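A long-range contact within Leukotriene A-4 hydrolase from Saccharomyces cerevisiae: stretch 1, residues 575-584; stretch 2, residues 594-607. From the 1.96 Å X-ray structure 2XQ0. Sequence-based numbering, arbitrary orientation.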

# COMPACT_ATOMS: atom_id res chain seq x y z
N GLU A 575 -30.83 -8.43 4.92
CA GLU A 575 -29.54 -7.87 5.33
C GLU A 575 -28.94 -6.87 4.33
O GLU A 575 -27.97 -6.18 4.64
CB GLU A 575 -28.55 -8.99 5.63
CG GLU A 575 -29.00 -9.95 6.73
CD GLU A 575 -29.24 -9.26 8.06
OE1 GLU A 575 -28.72 -8.15 8.27
OE2 GLU A 575 -29.94 -9.85 8.92
N TYR A 576 -29.53 -6.78 3.14
CA TYR A 576 -29.03 -5.88 2.11
C TYR A 576 -28.94 -4.44 2.59
O TYR A 576 -28.09 -3.67 2.13
CB TYR A 576 -29.92 -5.95 0.86
CG TYR A 576 -30.00 -7.31 0.19
CD1 TYR A 576 -30.91 -7.53 -0.84
CD2 TYR A 576 -29.18 -8.36 0.57
CE1 TYR A 576 -31.00 -8.76 -1.46
CE2 TYR A 576 -29.26 -9.59 -0.05
CZ TYR A 576 -30.18 -9.78 -1.07
OH TYR A 576 -30.28 -11.00 -1.70
N LYS A 577 -29.83 -4.06 3.51
CA LYS A 577 -29.91 -2.69 4.02
C LYS A 577 -28.70 -2.32 4.86
O LYS A 577 -28.24 -1.18 4.86
CB LYS A 577 -31.19 -2.53 4.86
CG LYS A 577 -31.33 -1.18 5.55
CD LYS A 577 -31.60 -0.06 4.55
CE LYS A 577 -32.14 1.19 5.24
NZ LYS A 577 -31.11 1.88 6.07
N HIS A 578 -28.18 -3.30 5.59
CA HIS A 578 -27.05 -3.07 6.48
C HIS A 578 -25.74 -2.95 5.70
O HIS A 578 -24.87 -2.16 6.06
CB HIS A 578 -26.98 -4.16 7.54
CG HIS A 578 -28.26 -4.32 8.31
ND1 HIS A 578 -28.45 -3.79 9.56
CD2 HIS A 578 -29.42 -4.94 7.98
CE1 HIS A 578 -29.67 -4.07 9.98
NE2 HIS A 578 -30.28 -4.77 9.04
N LEU A 579 -25.62 -3.73 4.62
CA LEU A 579 -24.49 -3.60 3.70
C LEU A 579 -24.47 -2.21 3.09
O LEU A 579 -23.43 -1.56 3.06
CB LEU A 579 -24.55 -4.64 2.58
CG LEU A 579 -23.49 -4.42 1.49
CD1 LEU A 579 -22.07 -4.36 2.09
CD2 LEU A 579 -23.58 -5.49 0.41
N ALA A 580 -25.63 -1.77 2.61
CA ALA A 580 -25.76 -0.46 1.98
C ALA A 580 -25.28 0.65 2.91
O ALA A 580 -24.47 1.49 2.52
CB ALA A 580 -27.20 -0.21 1.55
N ASP A 581 -25.76 0.63 4.15
CA ASP A 581 -25.43 1.67 5.12
C ASP A 581 -24.00 1.57 5.65
O ASP A 581 -23.36 2.59 5.90
CB ASP A 581 -26.40 1.63 6.31
CG ASP A 581 -27.84 1.85 5.89
OD1 ASP A 581 -28.09 2.65 4.95
OD2 ASP A 581 -28.72 1.23 6.52
N TRP A 582 -23.51 0.34 5.83
CA TRP A 582 -22.13 0.13 6.27
C TRP A 582 -21.14 0.72 5.25
O TRP A 582 -20.11 1.29 5.61
CB TRP A 582 -21.86 -1.36 6.45
CG TRP A 582 -20.47 -1.68 6.91
CD1 TRP A 582 -19.98 -1.58 8.18
CD2 TRP A 582 -19.39 -2.18 6.11
NE1 TRP A 582 -18.67 -1.98 8.22
CE2 TRP A 582 -18.28 -2.36 6.96
CE3 TRP A 582 -19.25 -2.49 4.75
CZ2 TRP A 582 -17.05 -2.84 6.50
CZ3 TRP A 582 -18.03 -2.96 4.30
CH2 TRP A 582 -16.95 -3.13 5.17
N LEU A 583 -21.48 0.55 3.98
CA LEU A 583 -20.65 1.03 2.88
C LEU A 583 -20.55 2.56 2.92
O LEU A 583 -19.65 3.16 2.33
CB LEU A 583 -21.24 0.55 1.56
CG LEU A 583 -20.27 0.08 0.49
CD1 LEU A 583 -19.22 1.15 0.25
CD2 LEU A 583 -19.62 -1.20 0.91
N GLY A 584 -21.48 3.18 3.63
CA GLY A 584 -21.46 4.62 3.78
C GLY A 584 -20.61 5.03 4.97
O GLY A 584 -20.47 6.21 5.27
N PRO A 594 -15.34 -4.06 -3.68
CA PRO A 594 -16.02 -5.35 -3.67
C PRO A 594 -17.43 -5.23 -3.10
O PRO A 594 -18.33 -5.93 -3.54
CB PRO A 594 -15.16 -6.20 -2.73
CG PRO A 594 -13.83 -5.51 -2.67
CD PRO A 594 -14.13 -4.05 -2.83
N GLY A 595 -17.60 -4.35 -2.11
CA GLY A 595 -18.89 -4.18 -1.46
C GLY A 595 -19.96 -3.74 -2.44
O GLY A 595 -21.08 -4.26 -2.45
N TYR A 596 -19.60 -2.77 -3.27
CA TYR A 596 -20.49 -2.29 -4.31
C TYR A 596 -20.74 -3.34 -5.38
O TYR A 596 -21.84 -3.41 -5.93
CB TYR A 596 -19.97 -0.97 -4.91
CG TYR A 596 -20.42 0.24 -4.12
CD1 TYR A 596 -21.72 0.72 -4.24
CD2 TYR A 596 -19.56 0.88 -3.24
CE1 TYR A 596 -22.15 1.81 -3.51
CE2 TYR A 596 -19.98 1.98 -2.51
CZ TYR A 596 -21.27 2.44 -2.65
OH TYR A 596 -21.68 3.54 -1.91
N ARG A 597 -19.74 -4.17 -5.67
CA ARG A 597 -19.94 -5.25 -6.63
C ARG A 597 -20.92 -6.26 -6.06
O ARG A 597 -21.81 -6.74 -6.76
CB ARG A 597 -18.62 -5.94 -7.00
CG ARG A 597 -17.70 -5.09 -7.87
CD ARG A 597 -16.71 -5.99 -8.58
NE ARG A 597 -15.64 -5.24 -9.24
CZ ARG A 597 -14.66 -5.80 -9.93
NH1 ARG A 597 -14.61 -7.12 -10.06
NH2 ARG A 597 -13.73 -5.05 -10.50
N LEU A 598 -20.74 -6.59 -4.78
CA LEU A 598 -21.65 -7.49 -4.08
C LEU A 598 -23.09 -6.96 -4.04
O LEU A 598 -24.02 -7.66 -4.45
CB LEU A 598 -21.13 -7.77 -2.66
CG LEU A 598 -20.09 -8.89 -2.53
CD1 LEU A 598 -20.72 -10.23 -2.89
CD2 LEU A 598 -18.86 -8.63 -3.39
N LEU A 599 -23.27 -5.73 -3.56
CA LEU A 599 -24.62 -5.17 -3.44
C LEU A 599 -25.32 -5.01 -4.80
O LEU A 599 -26.54 -5.15 -4.88
CB LEU A 599 -24.59 -3.83 -2.68
CG LEU A 599 -25.97 -3.32 -2.22
CD1 LEU A 599 -26.64 -4.30 -1.25
CD2 LEU A 599 -25.88 -1.91 -1.62
N ASN A 600 -24.55 -4.74 -5.85
CA ASN A 600 -25.12 -4.62 -7.19
C ASN A 600 -25.62 -5.95 -7.76
O ASN A 600 -26.52 -5.98 -8.59
CB ASN A 600 -24.14 -3.96 -8.16
CG ASN A 600 -24.80 -3.59 -9.48
OD1 ASN A 600 -24.55 -4.22 -10.51
ND2 ASN A 600 -25.65 -2.57 -9.46
N SER A 601 -25.02 -7.05 -7.31
CA SER A 601 -25.41 -8.37 -7.80
C SER A 601 -26.66 -8.93 -7.11
O SER A 601 -27.14 -10.00 -7.49
CB SER A 601 -24.26 -9.37 -7.70
OG SER A 601 -24.02 -9.77 -6.36
N VAL A 602 -27.18 -8.22 -6.11
CA VAL A 602 -28.40 -8.65 -5.43
C VAL A 602 -29.50 -7.58 -5.43
O VAL A 602 -30.69 -7.90 -5.33
CB VAL A 602 -28.13 -9.13 -3.99
CG1 VAL A 602 -27.30 -10.41 -4.01
CG2 VAL A 602 -27.45 -8.04 -3.18
N ASP A 603 -29.10 -6.32 -5.54
CA ASP A 603 -30.05 -5.20 -5.61
C ASP A 603 -29.37 -4.00 -6.24
O ASP A 603 -28.74 -3.19 -5.55
CB ASP A 603 -30.56 -4.84 -4.21
CG ASP A 603 -31.82 -3.99 -4.24
OD1 ASP A 603 -31.95 -3.11 -5.12
OD2 ASP A 603 -32.69 -4.21 -3.37
N ARG A 604 -29.49 -3.88 -7.56
CA ARG A 604 -28.85 -2.78 -8.26
C ARG A 604 -29.55 -1.46 -7.95
O ARG A 604 -28.89 -0.44 -7.75
CB ARG A 604 -28.79 -3.04 -9.77
CG ARG A 604 -28.28 -1.84 -10.56
CD ARG A 604 -27.85 -2.24 -11.95
NE ARG A 604 -27.45 -1.08 -12.74
CZ ARG A 604 -26.25 -0.52 -12.71
NH1 ARG A 604 -25.98 0.54 -13.46
NH2 ARG A 604 -25.31 -1.03 -11.92
N ARG A 605 -30.89 -1.49 -7.90
CA ARG A 605 -31.70 -0.32 -7.56
C ARG A 605 -31.28 0.27 -6.22
O ARG A 605 -31.52 1.44 -5.92
CB ARG A 605 -33.18 -0.72 -7.51
CG ARG A 605 -34.12 0.43 -7.20
CD ARG A 605 -33.98 1.54 -8.23
NE ARG A 605 -34.87 2.67 -7.96
CZ ARG A 605 -34.53 3.73 -7.25
NH1 ARG A 605 -33.32 3.82 -6.71
NH2 ARG A 605 -35.41 4.71 -7.06
N LEU A 606 -30.63 -0.56 -5.41
CA LEU A 606 -30.14 -0.16 -4.10
C LEU A 606 -28.66 0.20 -4.14
O LEU A 606 -28.19 1.05 -3.38
CB LEU A 606 -30.38 -1.27 -3.08
CG LEU A 606 -29.72 -1.14 -1.70
CD1 LEU A 606 -30.06 0.20 -1.04
CD2 LEU A 606 -30.10 -2.33 -0.79
N ALA A 607 -27.91 -0.46 -5.02
CA ALA A 607 -26.47 -0.23 -5.11
C ALA A 607 -26.17 1.14 -5.70
O ALA A 607 -25.33 1.88 -5.20
CB ALA A 607 -25.80 -1.33 -5.93

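Two helices that run in nearly opposite directions can pack through mainly apolar contacts, with no hydrogen bond between them, and this pair from a yeast leukotriene A-4 hydrolase is a compact example. The helix of residues 576-582 lies against the helix of residues 594-600, their axes approaching to 10.4 Å with an angle of 151° between their N-to-C directions. The second stretch then turns through Ser 601 and Val 602 and enters another helix at Arg 604. Because the directions are nearly antiparallel, the register runs backward: the CA of Leu 583 lies 7.0 Å from the CA of Gly 595, and the CA of Tyr 576 lies 7.1 Å from the CA of Leu 599. In the new helix the CA of Ala 607 lies 7.1 Å from the CA of Ala 580, but it is Leu 606 through which this helix adds to the contact.

No hydrogen bond crosses between the stretches. Backbone polar groups are largely engaged within each helix, as in the bond from Ala 580 N to Tyr 576 O (3.1 Å); this oxygen also packs against methyls of Leu 599 and Leu 606. Tyr 576, Leu 579, Ala 580 and Leu 583 recur at steps of three, one and three residues and lie on the same side of the stretch, and each directs its CA-to-CB bond toward the partner.

Leu 599 packs against three of these residues. Its CB meets Leu 579 CD2 at 3.7 Å, its CD2 meets Ala 580 CB at 3.8 Å, and its CD1 lies 4.2 Å from Tyr 576 CB. Leu 606 adds a second apolar surface, with CD1 3.9 Å from Ala 580 CB and CD2 4.0 Å from Tyr 576 CB. The small side chain of Ala 580 thus touches both leucines.

The aromatic ring of Tyr 576 reaches the turn, where Val 602 CG2 stands 3.8 Å from the ring centroid and only 9° off its normal. This is a CH-pi contact, in which a weakly polarized methyl group meets the electron-rich face of the ring. Nearby, Asp 603 caps the following helix: its OD1 accepts a weak bond from Leu 606 N at 2.9 Å.

At the other end, the absence of a side chain matters. Leu 583 CD2 comes to 3.9 Å from Gly 595 CA, and a CB on that glycine would fall about 2.5 Å from the same methyl, a clash. Lys 577 points its CA-to-CB bond away from the partner, and its NZ forms a 2.5 Å salt bridge with Asp 581 OD2 within its own helix.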